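Side-chain contacts in protein PTHB1 (Homo sapiens, PDB 4YD8), which contributes, with this N-terminal seven-bladed beta-propeller, to the BBSome, a coat complex thought to sort specific membrane proteins to primary cilia: residues Asp42-Gly47 and Gly356-Ser361; Leu198-Cys203 and Val264-Glu269; Leu155-Ser160 and Leu165-Gln170; Leu97-Leu102 and Cys125-Met130. All coordinates share one frame; numbering follows the deposited sequence. Where two conformers were deposited one is given.

How the contacts relate
Contacts 1 and 2 each join two different blades of the propeller, whereas contacts 3 and 4 lie within single blades. The interblade pairs are wholly buried and rest on aliphatic side chains, with a cysteine added in contact 1. Contact 3, almost wholly buried, is the one based on backbone hydrogen bonding, because its strands are direct neighbours; contact 4 reaches past an intervening strand and ends on exposed M130. Contacts 1 and 2 sit on opposite sides of the chain's centre, about 25 Å apart between centres. Contact 4 bridges its neighbours: L99 CD1 packs on I45 CG2 of contact 1, and L102 CD1 on I158 CD1 of contact 3.

Contact 1 (Asp42-Gly47 and Gly356-Ser361); sequences DKIIVG and GHLQCS
I44 and L358 meet end to end across the gap between two beta-sheets. The CG2 methyl of I44 faces the fork of the leucine, 3.9 Å from CD2 of L358 and 4.2 Å from its CD1. V46 approaches the same side chain, also tip to tip, with its CG2 4.2 Å from CD2 of L358. CD2 of the leucine is thus shared by I44 and V46, while CD1 touches I44 more distantly.

The isoleucine divides its two branches between two partners. With CG1 placed beside the backbone N (chi1 -56°) and the chain extended beyond it (chi2 170°), CD1 is carried away from the leucine to C360, where it rests 3.7 Å from SG. L358 answers with CG anti to its own backbone N, which projects both methyls toward strand 43-47. All four CB atoms point to the opposite strand, yet the two strand axes stay 10.5 Å apart and run nearly antiparallel, at 162°. At that separation side chains alone make the join.

Neighbours close the packing: L29 lies against both I44 and V46, V350 against L358, and W13 and W14 against C360. Strand 357-362 is hydrogen-bonded in its sheet to strand 8-17, so the last blade combines strands from both ends of the domain. The layer of aliphatic side chains between this closing blade and the sheet holding strand 43-47 is the face-to-face blade packing of a seven-bladed beta-propeller, at the point where its ring is sealed.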
loop_
_atom_site.group_PDB
_atom_site.type_symbol
_atom_site.label_atom_id
_atom_site.label_comp_id
_atom_site.label_asym_id
_atom_site.label_seq_id
_atom_site.Cartn_x
_atom_site.Cartn_y
_atom_site.Cartn_z
ATOM N N ASP A 42 10.737 10.458 -0.251
ATOM C CA ASP A 42 9.681 9.812 0.523
ATOM C C ASP A 42 9.990 9.855 2.012
ATOM O O ASP A 42 11.138 10.026 2.415
ATOM C CB ASP A 42 9.481 8.354 0.094
ATOM C CG ASP A 42 8.889 8.243 -1.287
ATOM O OD1 ASP A 42 8.015 9.085 -1.612
ATOM O OD2 ASP A 42 9.295 7.330 -2.038
ATOM N N LYS A 43 8.949 9.723 2.818
ATOM C CA LYS A 43 9.111 9.437 4.237
ATOM C C LYS A 43 8.430 8.105 4.494
ATOM O O LYS A 43 7.550 7.718 3.735
ATOM C CB LYS A 43 8.501 10.524 5.119
ATOM C CG LYS A 43 9.331 11.799 5.166
ATOM C CD LYS A 43 9.131 12.624 3.918
ATOM C CE LYS A 43 10.209 13.690 3.786
ATOM N NZ LYS A 43 10.058 14.360 2.476
ATOM N N ILE A 44 8.844 7.408 5.548
ATOM C CA ILE A 44 8.197 6.153 5.920
ATOM C C ILE A 44 7.097 6.480 6.920
ATOM O O ILE A 44 7.364 7.103 7.958
ATOM C CB ILE A 44 9.176 5.160 6.551
ATOM C CG1 ILE A 44 10.368 4.894 5.628
ATOM C CG2 ILE A 44 8.489 3.847 6.895
ATOM C CD1 ILE A 44 11.455 4.120 6.328
ATOM N N ILE A 45 5.867 6.085 6.604
ATOM C CA ILE A 45 4.760 6.256 7.537
ATOM C C ILE A 45 4.278 4.885 7.960
ATOM O O ILE A 45 3.974 4.052 7.107
ATOM C CB ILE A 45 3.563 7.028 6.925
ATOM C CG1 ILE A 45 4.019 8.382 6.371
ATOM C CG2 ILE A 45 2.440 7.180 7.980
ATOM C CD1 ILE A 45 4.153 8.418 4.885
ATOM N N VAL A 46 4.234 4.646 9.269
ATOM C CA VAL A 46 3.757 3.368 9.775
ATOM C C VAL A 46 2.742 3.566 10.892
ATOM O O VAL A 46 3.005 4.296 11.852
ATOM C CB VAL A 46 4.908 2.477 10.317
ATOM C CG1 VAL A 46 4.350 1.126 10.790
ATOM C CG2 VAL A 46 5.960 2.230 9.248
ATOM N N GLY A 47 1.584 2.917 10.761
ATOM C CA GLY A 47 0.605 2.907 11.841
ATOM C C GLY A 47 0.564 1.522 12.466
ATOM O O GLY A 47 0.823 0.533 11.782
ATOM N N GLY A 356 6.923 -5.430 13.971
ATOM C CA GLY A 356 7.451 -4.080 13.987
ATOM C C GLY A 356 8.913 -3.904 13.646
ATOM O O GLY A 356 9.484 -2.859 13.938
ATOM N N HIS A 357 9.525 -4.904 13.022
ATOM C CA HIS A 357 10.872 -4.705 12.493
ATOM C C HIS A 357 10.763 -3.951 11.174
ATOM O O HIS A 357 10.110 -4.402 10.231
ATOM C CB HIS A 357 11.607 -6.031 12.315
ATOM C CG HIS A 357 11.906 -6.719 13.611
ATOM N ND1 HIS A 357 13.098 -6.553 14.284
ATOM C CD2 HIS A 357 11.158 -7.556 14.370
ATOM C CE1 HIS A 357 13.078 -7.269 15.394
ATOM N NE2 HIS A 357 11.912 -7.887 15.470
ATOM N N LEU A 358 11.387 -2.784 11.132
ATOM C CA LEU A 358 11.324 -1.913 9.970
ATOM C C LEU A 358 12.731 -1.728 9.426
ATOM O O LEU A 358 13.636 -1.315 10.165
ATOM C CB LEU A 358 10.700 -0.569 10.346
ATOM C CG LEU A 358 10.515 0.486 9.248
ATOM C CD1 LEU A 358 9.514 0.000 8.199
ATOM C CD2 LEU A 358 10.069 1.801 9.864
ATOM N N GLN A 359 12.934 -2.021 8.147
ATOM C CA GLN A 359 14.285 -2.025 7.580
ATOM C C GLN A 359 14.360 -1.400 6.189
ATOM O O GLN A 359 13.488 -1.649 5.336
ATOM C CB GLN A 359 14.828 -3.462 7.518
ATOM C CG GLN A 359 16.236 -3.567 6.875
ATOM C CD GLN A 359 16.844 -4.928 7.080
ATOM O OE1 GLN A 359 16.376 -5.915 6.515
ATOM N NE2 GLN A 359 17.896 -4.993 7.893
ATOM N N CYS A 360 15.405 -0.619 5.943
ATOM C CA CYS A 360 15.675 -0.090 4.603
ATOM C C CYS A 360 16.874 -0.804 4.021
ATOM O O CYS A 360 17.880 -0.997 4.715
ATOM C CB CYS A 360 15.967 1.419 4.629
ATOM S SG CYS A 360 14.631 2.435 5.271
ATOM N N SER A 361 16.783 -1.173 2.750
ATOM C CA SER A 361 17.902 -1.820 2.073
ATOM C C SER A 361 17.994 -1.386 0.615
ATOM O O SER A 361 17.055 -0.798 0.063
ATOM C CB SER A 361 17.776 -3.341 2.162
ATOM O OG SER A 361 16.557 -3.770 1.598
#

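Contact 2 (Leu198-Cys203 and Val264-Glu269); sequences LTVSSC and VFVLGE
L198 drives its CD2 methyl into the fork of V264, 3.4 Å from CG1 and 3.5 Å from CG2 of the valine. The approach is tip to tip, and the shorter separation is tighter than ordinary van der Waals contact, though how much real strain it reflects is doubtful. The leucine has an uncommon shape: CG lies beside the backbone N (chi1 -79°), and chi2 is 78° rather than the extended value that usually accompanies such a start. V264 is in the relaxed valine form, CG1 anti to the backbone N (chi1 179°), and turns both methyls to the leucine.

Two residues farther along each strand, V200 and V266 repeat the theme in a loose contact, CG2 of V200 lying 4.5 Å from CG1 of V266. All four side chains are buried, and every second residue of each strand (L198 and V200, V264 and V266) points at the other blade.

I254 and I252 of strand 249-255 also touch L198 and V200, respectively. Strands 196-200 and 263-268 belong to successive four-stranded antiparallel sheets, and this interlocking of leucine and valine between them is the apolar interface of adjacent blades in a beta-propeller.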
loop_
_atom_site.group_PDB
_atom_site.type_symbol
_atom_site.label_atom_id
_atom_site.label_comp_id
_atom_site.label_asym_id
_atom_site.label_seq_id
_atom_site.Cartn_x
_atom_site.Cartn_y
_atom_site.Cartn_z
ATOM N N LEU A 198 -11.740 -2.894 -7.707
ATOM C CA LEU A 198 -11.450 -4.320 -7.829
ATOM C C LEU A 198 -11.373 -4.954 -6.450
ATOM O O LEU A 198 -10.820 -4.373 -5.511
ATOM C CB LEU A 198 -10.132 -4.540 -8.605
ATOM C CG LEU A 198 -10.353 -4.389 -10.116
ATOM C CD1 LEU A 198 -10.436 -2.928 -10.572
ATOM C CD2 LEU A 198 -9.311 -5.118 -10.881
ATOM N N THR A 199 -11.949 -6.140 -6.313
ATOM C CA THR A 199 -11.776 -6.885 -5.088
ATOM C C THR A 199 -11.730 -8.373 -5.416
ATOM O O THR A 199 -11.846 -8.755 -6.581
ATOM C CB THR A 199 -12.893 -6.574 -4.068
ATOM O OG1 THR A 199 -12.562 -7.161 -2.802
ATOM C CG2 THR A 199 -14.261 -7.109 -4.553
ATOM N N VAL A 200 -11.486 -9.202 -4.406
ATOM C CA VAL A 200 -11.592 -10.650 -4.580
ATOM C C VAL A 200 -12.485 -11.219 -3.485
ATOM O O VAL A 200 -12.259 -10.968 -2.303
ATOM C CB VAL A 200 -10.241 -11.358 -4.530
ATOM C CG1 VAL A 200 -10.388 -12.802 -5.032
ATOM C CG2 VAL A 200 -9.181 -10.584 -5.353
ATOM N N SER A 201 -13.484 -11.997 -3.882
ATOM C CA SER A 201 -14.480 -12.493 -2.937
ATOM C C SER A 201 -14.047 -13.797 -2.285
ATOM O O SER A 201 -13.070 -14.418 -2.698
ATOM C CB SER A 201 -15.826 -12.709 -3.635
ATOM O OG SER A 201 -15.713 -13.766 -4.572
ATOM N N SER A 202 -14.812 -14.238 -1.290
ATOM C CA SER A 202 -14.505 -15.493 -0.614
ATOM C C SER A 202 -14.685 -16.712 -1.507
ATOM O O SER A 202 -14.070 -17.749 -1.266
ATOM C CB SER A 202 -15.366 -15.645 0.642
ATOM O OG SER A 202 -15.024 -14.650 1.585
ATOM N N CYS A 203 -15.505 -16.603 -2.543
ATOM C CA CYS A 203 -15.630 -17.735 -3.451
ATOM C C CYS A 203 -14.637 -17.593 -4.619
ATOM O O CYS A 203 -14.807 -18.186 -5.687
ATOM C CB CYS A 203 -17.083 -17.896 -3.940
ATOM S SG CYS A 203 -17.752 -16.495 -4.842
ATOM N N VAL A 264 -3.653 -5.286 -13.601
ATOM C CA VAL A 264 -4.183 -5.671 -12.306
ATOM C C VAL A 264 -3.369 -6.826 -11.747
ATOM O O VAL A 264 -3.430 -7.929 -12.276
ATOM C CB VAL A 264 -5.655 -6.112 -12.410
ATOM C CG1 VAL A 264 -6.167 -6.528 -11.051
ATOM C CG2 VAL A 264 -6.500 -4.989 -13.007
ATOM N N PHE A 265 -2.587 -6.598 -10.701
ATOM C CA PHE A 265 -1.824 -7.720 -10.152
ATOM C C PHE A 265 -2.542 -8.292 -8.951
ATOM O O PHE A 265 -3.021 -7.539 -8.097
ATOM C CB PHE A 265 -0.412 -7.288 -9.782
ATOM C CG PHE A 265 0.461 -7.064 -10.969
ATOM C CD1 PHE A 265 0.419 -5.866 -11.661
ATOM C CD2 PHE A 265 1.301 -8.064 -11.415
ATOM C CE1 PHE A 265 1.232 -5.670 -12.772
ATOM C CE2 PHE A 265 2.113 -7.863 -12.508
ATOM C CZ PHE A 265 2.060 -6.678 -13.189
ATOM N N VAL A 266 -2.637 -9.624 -8.906
ATOM C CA VAL A 266 -3.249 -10.309 -7.779
ATOM C C VAL A 266 -2.265 -11.288 -7.154
ATOM O O VAL A 266 -1.683 -12.142 -7.835
ATOM C CB VAL A 266 -4.534 -11.058 -8.188
ATOM C CG1 VAL A 266 -5.175 -11.700 -6.949
ATOM C CG2 VAL A 266 -5.507 -10.077 -8.845
ATOM N N LEU A 267 -2.044 -11.119 -5.857
ATOM C CA LEU A 267 -1.250 -12.068 -5.095
ATOM C C LEU A 267 -2.161 -13.104 -4.457
ATOM O O LEU A 267 -2.856 -12.796 -3.495
ATOM C CB LEU A 267 -0.446 -11.370 -4.003
ATOM C CG LEU A 267 0.493 -12.309 -3.225
ATOM C CD1 LEU A 267 1.590 -12.864 -4.157
ATOM C CD2 LEU A 267 1.119 -11.590 -2.020
ATOM N N GLY A 268 -2.148 -14.324 -4.983
ATOM C CA GLY A 268 -2.941 -15.398 -4.411
ATOM C C GLY A 268 -2.117 -16.195 -3.420
ATOM O O GLY A 268 -0.913 -15.979 -3.286
ATOM N N GLU A 269 -2.755 -17.118 -2.714
ATOM C CA GLU A 269 -2.050 -17.985 -1.780
ATOM C C GLU A 269 -1.116 -18.947 -2.507
ATOM O O GLU A 269 -0.135 -19.419 -1.936
ATOM C CB GLU A 269 -3.047 -18.780 -0.921
ATOM C CG GLU A 269 -3.852 -17.929 0.051
ATOM C CD GLU A 269 -4.766 -18.758 0.939
ATOM O OE1 GLU A 269 -5.090 -19.907 0.568
ATOM O OE2 GLU A 269 -5.159 -18.264 2.015
#

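Contact 3 (Leu155-Ser160 and Leu165-Gln170)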
loop_
_atom_site.group_PDB
_atom_site.type_symbol
_atom_site.label_atom_id
_atom_site.label_comp_id
_atom_site.label_asym_id
_atom_site.label_seq_id
_atom_site.Cartn_x
_atom_site.Cartn_y
_atom_site.Cartn_z
ATOM N N LEU A 155 -10.434 10.798 -4.035
ATOM C CA LEU A 155 -11.577 10.399 -3.209
ATOM C C LEU A 155 -11.199 9.103 -2.509
ATOM O O LEU A 155 -10.247 8.452 -2.917
ATOM C CB LEU A 155 -12.823 10.222 -4.065
ATOM C CG LEU A 155 -13.212 11.420 -4.940
ATOM C CD1 LEU A 155 -14.662 11.301 -5.387
ATOM C CD2 LEU A 155 -12.966 12.730 -4.213
ATOM N N ILE A 156 -11.935 8.726 -1.468
ATOM C CA ILE A 156 -11.584 7.556 -0.676
ATOM C C ILE A 156 -12.780 6.611 -0.642
ATOM O O ILE A 156 -13.927 7.053 -0.549
ATOM C CB ILE A 156 -11.164 7.953 0.760
ATOM C CG1 ILE A 156 -9.763 8.598 0.754
ATOM C CG2 ILE A 156 -11.175 6.755 1.718
ATOM C CD1 ILE A 156 -9.435 9.298 2.050
ATOM N N CYS A 157 -12.501 5.323 -0.777
ATOM C CA CYS A 157 -13.537 4.294 -0.673
ATOM C C CYS A 157 -13.122 3.321 0.407
ATOM O O CYS A 157 -12.030 2.745 0.350
ATOM C CB CYS A 157 -13.724 3.563 -1.996
ATOM S SG CYS A 157 -14.890 2.157 -1.850
ATOM N N ILE A 158 -13.981 3.150 1.405
ATOM C CA ILE A 158 -13.701 2.247 2.510
ATOM C C ILE A 158 -14.629 1.037 2.408
ATOM O O ILE A 158 -15.837 1.200 2.275
ATOM C CB ILE A 158 -13.910 2.946 3.880
ATOM C CG1 ILE A 158 -12.945 4.133 4.060
ATOM C CG2 ILE A 158 -13.754 1.958 5.036
ATOM C CD1 ILE A 158 -13.341 5.020 5.246
ATOM N N GLN A 159 -14.059 -0.164 2.448
ATOM C CA GLN A 159 -14.862 -1.375 2.529
ATOM C C GLN A 159 -15.131 -1.724 3.988
ATOM O O GLN A 159 -14.186 -1.848 4.777
ATOM C CB GLN A 159 -14.154 -2.548 1.830
ATOM C CG GLN A 159 -14.981 -3.859 1.906
ATOM C CD GLN A 159 -14.282 -5.032 1.243
ATOM O OE1 GLN A 159 -14.928 -5.969 0.778
ATOM N NE2 GLN A 159 -12.949 -4.991 1.204
ATOM N N SER A 160 -16.409 -1.897 4.354
ATOM C CA SER A 160 -16.744 -2.278 5.714
ATOM C C SER A 160 -16.532 -3.774 5.912
ATOM O O SER A 160 -16.424 -4.521 4.941
ATOM C CB SER A 160 -18.200 -1.916 6.042
ATOM O OG SER A 160 -19.091 -2.759 5.331
ATOM N N LEU A 165 -19.254 -0.779 0.315
ATOM C CA LEU A 165 -18.273 0.196 -0.160
ATOM C C LEU A 165 -18.802 1.581 0.161
ATOM O O LEU A 165 -19.893 1.957 -0.283
ATOM C CB LEU A 165 -18.012 0.049 -1.656
ATOM C CG LEU A 165 -17.444 -1.288 -2.143
ATOM C CD1 LEU A 165 -17.073 -1.158 -3.612
ATOM C CD2 LEU A 165 -16.230 -1.712 -1.319
HETATM N N MSE A 166 -18.030 2.319 0.955
HETATM C CA MSE A 166 -18.400 3.634 1.444
HETATM C C MSE A 166 -17.480 4.674 0.817
HETATM O O MSE A 166 -16.266 4.658 1.033
HETATM C CB MSE A 166 -18.330 3.666 2.983
HETATM C CG MSE A 166 -19.164 2.541 3.661
HETATM SE SE MSE A 166 -19.113 2.529 5.632
HETATM C CE MSE A 166 -17.272 1.829 5.871
ATOM N N VAL A 167 -18.067 5.552 0.012
ATOM C CA VAL A 167 -17.306 6.499 -0.785
ATOM C C VAL A 167 -17.384 7.879 -0.165
ATOM O O VAL A 167 -18.472 8.370 0.159
ATOM C CB VAL A 167 -17.815 6.544 -2.241
ATOM C CG1 VAL A 167 -17.108 7.636 -3.023
ATOM C CG2 VAL A 167 -17.630 5.184 -2.914
ATOM N N PHE A 168 -16.216 8.487 0.010
ATOM C CA PHE A 168 -16.091 9.816 0.585
ATOM C C PHE A 168 -15.458 10.766 -0.416
ATOM O O PHE A 168 -14.376 10.499 -0.935
ATOM C CB PHE A 168 -15.251 9.772 1.867
ATOM C CG PHE A 168 -15.887 8.973 2.973
ATOM C CD1 PHE A 168 -15.725 7.596 3.036
ATOM C CD2 PHE A 168 -16.666 9.601 3.931
ATOM C CE1 PHE A 168 -16.333 6.859 4.043
ATOM C CE2 PHE A 168 -17.266 8.873 4.952
ATOM C CZ PHE A 168 -17.096 7.498 5.005
ATOM N N GLU A 169 -16.150 11.866 -0.693
ATOM C CA GLU A 169 -15.632 12.889 -1.578
ATOM C C GLU A 169 -14.914 13.919 -0.712
ATOM O O GLU A 169 -15.481 14.954 -0.359
ATOM C CB GLU A 169 -16.764 13.515 -2.403
ATOM C CG GLU A 169 -17.428 12.527 -3.358
ATOM C CD GLU A 169 -18.573 13.136 -4.155
ATOM O OE1 GLU A 169 -19.040 14.238 -3.798
ATOM O OE2 GLU A 169 -19.005 12.510 -5.145
ATOM N N GLN A 170 -13.680 13.586 -0.340
ATOM C CA GLN A 170 -12.868 14.401 0.556
ATOM C C GLN A 170 -13.664 14.713 1.832
ATOM O O GLN A 170 -14.006 13.788 2.566
ATOM C CB GLN A 170 -12.374 15.652 -0.188
ATOM C CG GLN A 170 -11.540 15.223 -1.429
ATOM C CD GLN A 170 -10.964 16.370 -2.242
ATOM O OE1 GLN A 170 -11.682 17.280 -2.657
ATOM N NE2 GLN A 170 -9.653 16.310 -2.506
#
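Four backbone hydrogen bonds tie I156 to F168 and I158 to M166. F168 N to I156 O is 2.8 Å and the return bond from I156 N to F168 O 3.1 Å; both are nearly straight, and only the length differs. I158 N and M166 O are 2.8 Å apart, as are M166 N and I158 O. Between these hydrogen-bonded pairs lies the non-hydrogen-bonded pair C157 and V167, where C157 CA makes a CA-H...O contact of 3.2 Å with M166 O.

The strands form a beta-hairpin, the middle two of a four-stranded antiparallel propeller blade. On its inner edge L155 is backbone-bonded to G145, a glycine critical for protein stability. At the turn S160 OG bonds to D162. Q159 NE2 reaches N141 OD1 on the neighbouring strand 139-145 and G186 O in a separate loop.

I158, M166 and F168 pack on one face. M166, a selenomethionine, bends at chi3 (-74°) and brings CE back over I158, 3.6 Å from CG2. The other arm of I158 crosses obliquely toward F168, I158 CD1 lying 3.7 Å from F168 CE1. The carbonyl oxygen of I156 lies at the edge of the same ring. The opposite face carries C157, whose SG sits 3.8 Å from L165 CB. Farther along, L155 runs alongside E169, its CD1 3.6 Å from CG of E169, and crosses Q170 at about a right angle, its CD2 near CG of Q170. NE2 of Q170 is bonded to K89 O.

Contact 4 (Leu97-Leu102 and Cys125-Met130)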
loop_
_atom_site.group_PDB
_atom_site.type_symbol
_atom_site.label_atom_id
_atom_site.label_comp_id
_atom_site.label_asym_id
_atom_site.label_seq_id
_atom_site.Cartn_x
_atom_site.Cartn_y
_atom_site.Cartn_z
ATOM N N LEU A 97 -0.339 16.692 -0.831
ATOM C CA LEU A 97 -0.593 15.373 -0.263
ATOM C C LEU A 97 -0.932 15.490 1.219
ATOM O O LEU A 97 -0.369 16.322 1.940
ATOM C CB LEU A 97 0.616 14.441 -0.451
ATOM C CG LEU A 97 1.077 14.257 -1.901
ATOM C CD1 LEU A 97 2.350 13.389 -1.983
ATOM C CD2 LEU A 97 -0.059 13.657 -2.720
ATOM N N HIS A 98 -1.860 14.643 1.654
ATOM C CA HIS A 98 -2.259 14.526 3.051
ATOM C C HIS A 98 -2.295 13.050 3.462
ATOM O O HIS A 98 -2.337 12.166 2.615
ATOM C CB HIS A 98 -3.636 15.155 3.289
ATOM C CG HIS A 98 -3.633 16.644 3.203
ATOM N ND1 HIS A 98 -3.563 17.323 2.002
ATOM C CD2 HIS A 98 -3.669 17.593 4.169
ATOM C CE1 HIS A 98 -3.567 18.621 2.235
ATOM N NE2 HIS A 98 -3.622 18.817 3.543
ATOM N N LEU A 99 -2.290 12.813 4.767
ATOM C CA LEU A 99 -2.268 11.463 5.341
ATOM C C LEU A 99 -3.676 11.042 5.709
ATOM O O LEU A 99 -4.350 11.762 6.446
ATOM C CB LEU A 99 -1.399 11.430 6.589
ATOM C CG LEU A 99 -1.362 10.112 7.381
ATOM C CD1 LEU A 99 -0.752 8.992 6.562
ATOM C CD2 LEU A 99 -0.624 10.275 8.698
ATOM N N ALA A 100 -4.119 9.887 5.211
ATOM C CA ALA A 100 -5.384 9.311 5.685
ATOM C C ALA A 100 -5.050 8.159 6.623
ATOM O O ALA A 100 -4.214 7.316 6.309
ATOM C CB ALA A 100 -6.242 8.834 4.522
ATOM N N VAL A 101 -5.685 8.151 7.787
ATOM C CA VAL A 101 -5.519 7.082 8.752
ATOM C C VAL A 101 -6.876 6.421 8.924
ATOM O O VAL A 101 -7.849 7.079 9.305
ATOM C CB VAL A 101 -5.011 7.605 10.105
ATOM C CG1 VAL A 101 -4.848 6.457 11.109
ATOM C CG2 VAL A 101 -3.677 8.374 9.912
ATOM N N LEU A 102 -6.938 5.134 8.624
ATOM C CA LEU A 102 -8.178 4.383 8.772
ATOM C C LEU A 102 -8.194 3.689 10.113
ATOM O O LEU A 102 -7.265 2.946 10.442
ATOM C CB LEU A 102 -8.320 3.361 7.643
ATOM C CG LEU A 102 -9.610 2.538 7.662
ATOM C CD1 LEU A 102 -10.828 3.461 7.508
ATOM C CD2 LEU A 102 -9.551 1.495 6.558
ATOM N N CYS A 125 8.053 17.928 13.192
ATOM C CA CYS A 125 7.038 18.494 12.328
ATOM C C CYS A 125 5.727 18.477 13.089
ATOM O O CYS A 125 5.653 17.931 14.189
ATOM C CB CYS A 125 6.912 17.699 11.029
ATOM S SG CYS A 125 6.450 15.941 11.272
ATOM N N GLN A 126 4.691 19.070 12.516
ATOM C CA GLN A 126 3.372 18.961 13.133
ATOM C C GLN A 126 2.481 18.113 12.242
ATOM O O GLN A 126 2.734 17.968 11.046
ATOM C CB GLN A 126 2.750 20.337 13.372
ATOM C CG GLN A 126 2.448 21.087 12.101
ATOM C CD GLN A 126 1.875 22.465 12.352
ATOM O OE1 GLN A 126 2.123 23.071 13.397
ATOM N NE2 GLN A 126 1.103 22.972 11.388
HETATM N N MSE A 127 1.458 17.521 12.847
HETATM C CA MSE A 127 0.447 16.777 12.125
HETATM C C MSE A 127 -0.901 17.267 12.605
HETATM O O MSE A 127 -1.254 17.037 13.752
HETATM C CB MSE A 127 0.594 15.280 12.372
HETATM C CG MSE A 127 -0.335 14.442 11.535
HETATM SE SE MSE A 127 0.112 12.551 11.660
HETATM C CE MSE A 127 -1.272 12.026 12.930
ATOM N N LYS A 128 -1.637 17.968 11.750
ATOM C CA LYS A 128 -2.893 18.586 12.165
ATOM C C LYS A 128 -4.062 17.897 11.490
ATOM O O LYS A 128 -4.021 17.635 10.286
ATOM C CB LYS A 128 -2.926 20.076 11.810
ATOM C CG LYS A 128 -1.698 20.877 12.200
ATOM C CD LYS A 128 -1.408 20.800 13.682
ATOM C CE LYS A 128 -2.374 21.621 14.496
ATOM N NZ LYS A 128 -1.751 21.965 15.809
ATOM N N LEU A 129 -5.116 17.636 12.252
ATOM C CA LEU A 129 -6.326 17.036 11.697
ATOM C C LEU A 129 -7.051 18.018 10.782
ATOM O O LEU A 129 -7.346 19.154 11.183
ATOM C CB LEU A 129 -7.258 16.587 12.824
ATOM C CG LEU A 129 -8.540 15.871 12.400
ATOM C CD1 LEU A 129 -8.230 14.479 11.892
ATOM C CD2 LEU A 129 -9.521 15.814 13.573
HETATM N N MSE A 130 -7.334 17.599 9.555
HETATM C CA MSE A 130 -8.097 18.445 8.629
HETATM C C MSE A 130 -9.578 18.140 8.756
HETATM O O MSE A 130 -10.401 19.048 8.841
HETATM C CB MSE A 130 -7.638 18.245 7.182
HETATM C CG MSE A 130 -6.176 18.587 6.932
HETATM SE SE MSE A 130 -5.828 20.459 7.300
HETATM C CE MSE A 130 -6.696 21.333 5.774
#
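H98 and L99 turn to opposite faces of one propeller blade, and each meets a selenomethionine of the outermost strand, M130 and M127 respectively. The blade is a four-stranded antiparallel sheet in which strand 106-112 lies between the two segments. The CA atoms of L99 and M127 are therefore 9.0 Å apart, and side chains have to span the intervening strand.

Apolar contact is represented by L99 and M127. L99 has CG anti to the backbone N (chi1 175°), a torsion that swings CD2 out to the selenium of M127, 3.8 Å away. M127 also starts with CG anti to its backbone N and stays extended until a bend at chi3, and its selenium lies against the leucine at a slant. Y110 of the intervening strand 106-112 packs against M127, and L74 and V76 of the preceding blade cover it too, so this face is turned to the preceding blade.

The aromatic contact joins H98 and M130 on the other face, at about a right angle. Bends at both chi2 and chi3 bring the selenium of M130 toward the ring. It stands 5.5 Å from the centroid of the H98 ring, 68° off the ring normal, a long, oblique Met-aromatic approach. Since M130 is exposed and touches a crystal neighbour, its conformation may be influenced by the lattice.

Polar bonding lies outside the pair. The hydrogen bond from ND1 of H98 to M96 O is consistent with a fixed ring, CD2 being turned to M130: H98 CD2 rests 3.9 Å from M130 CG.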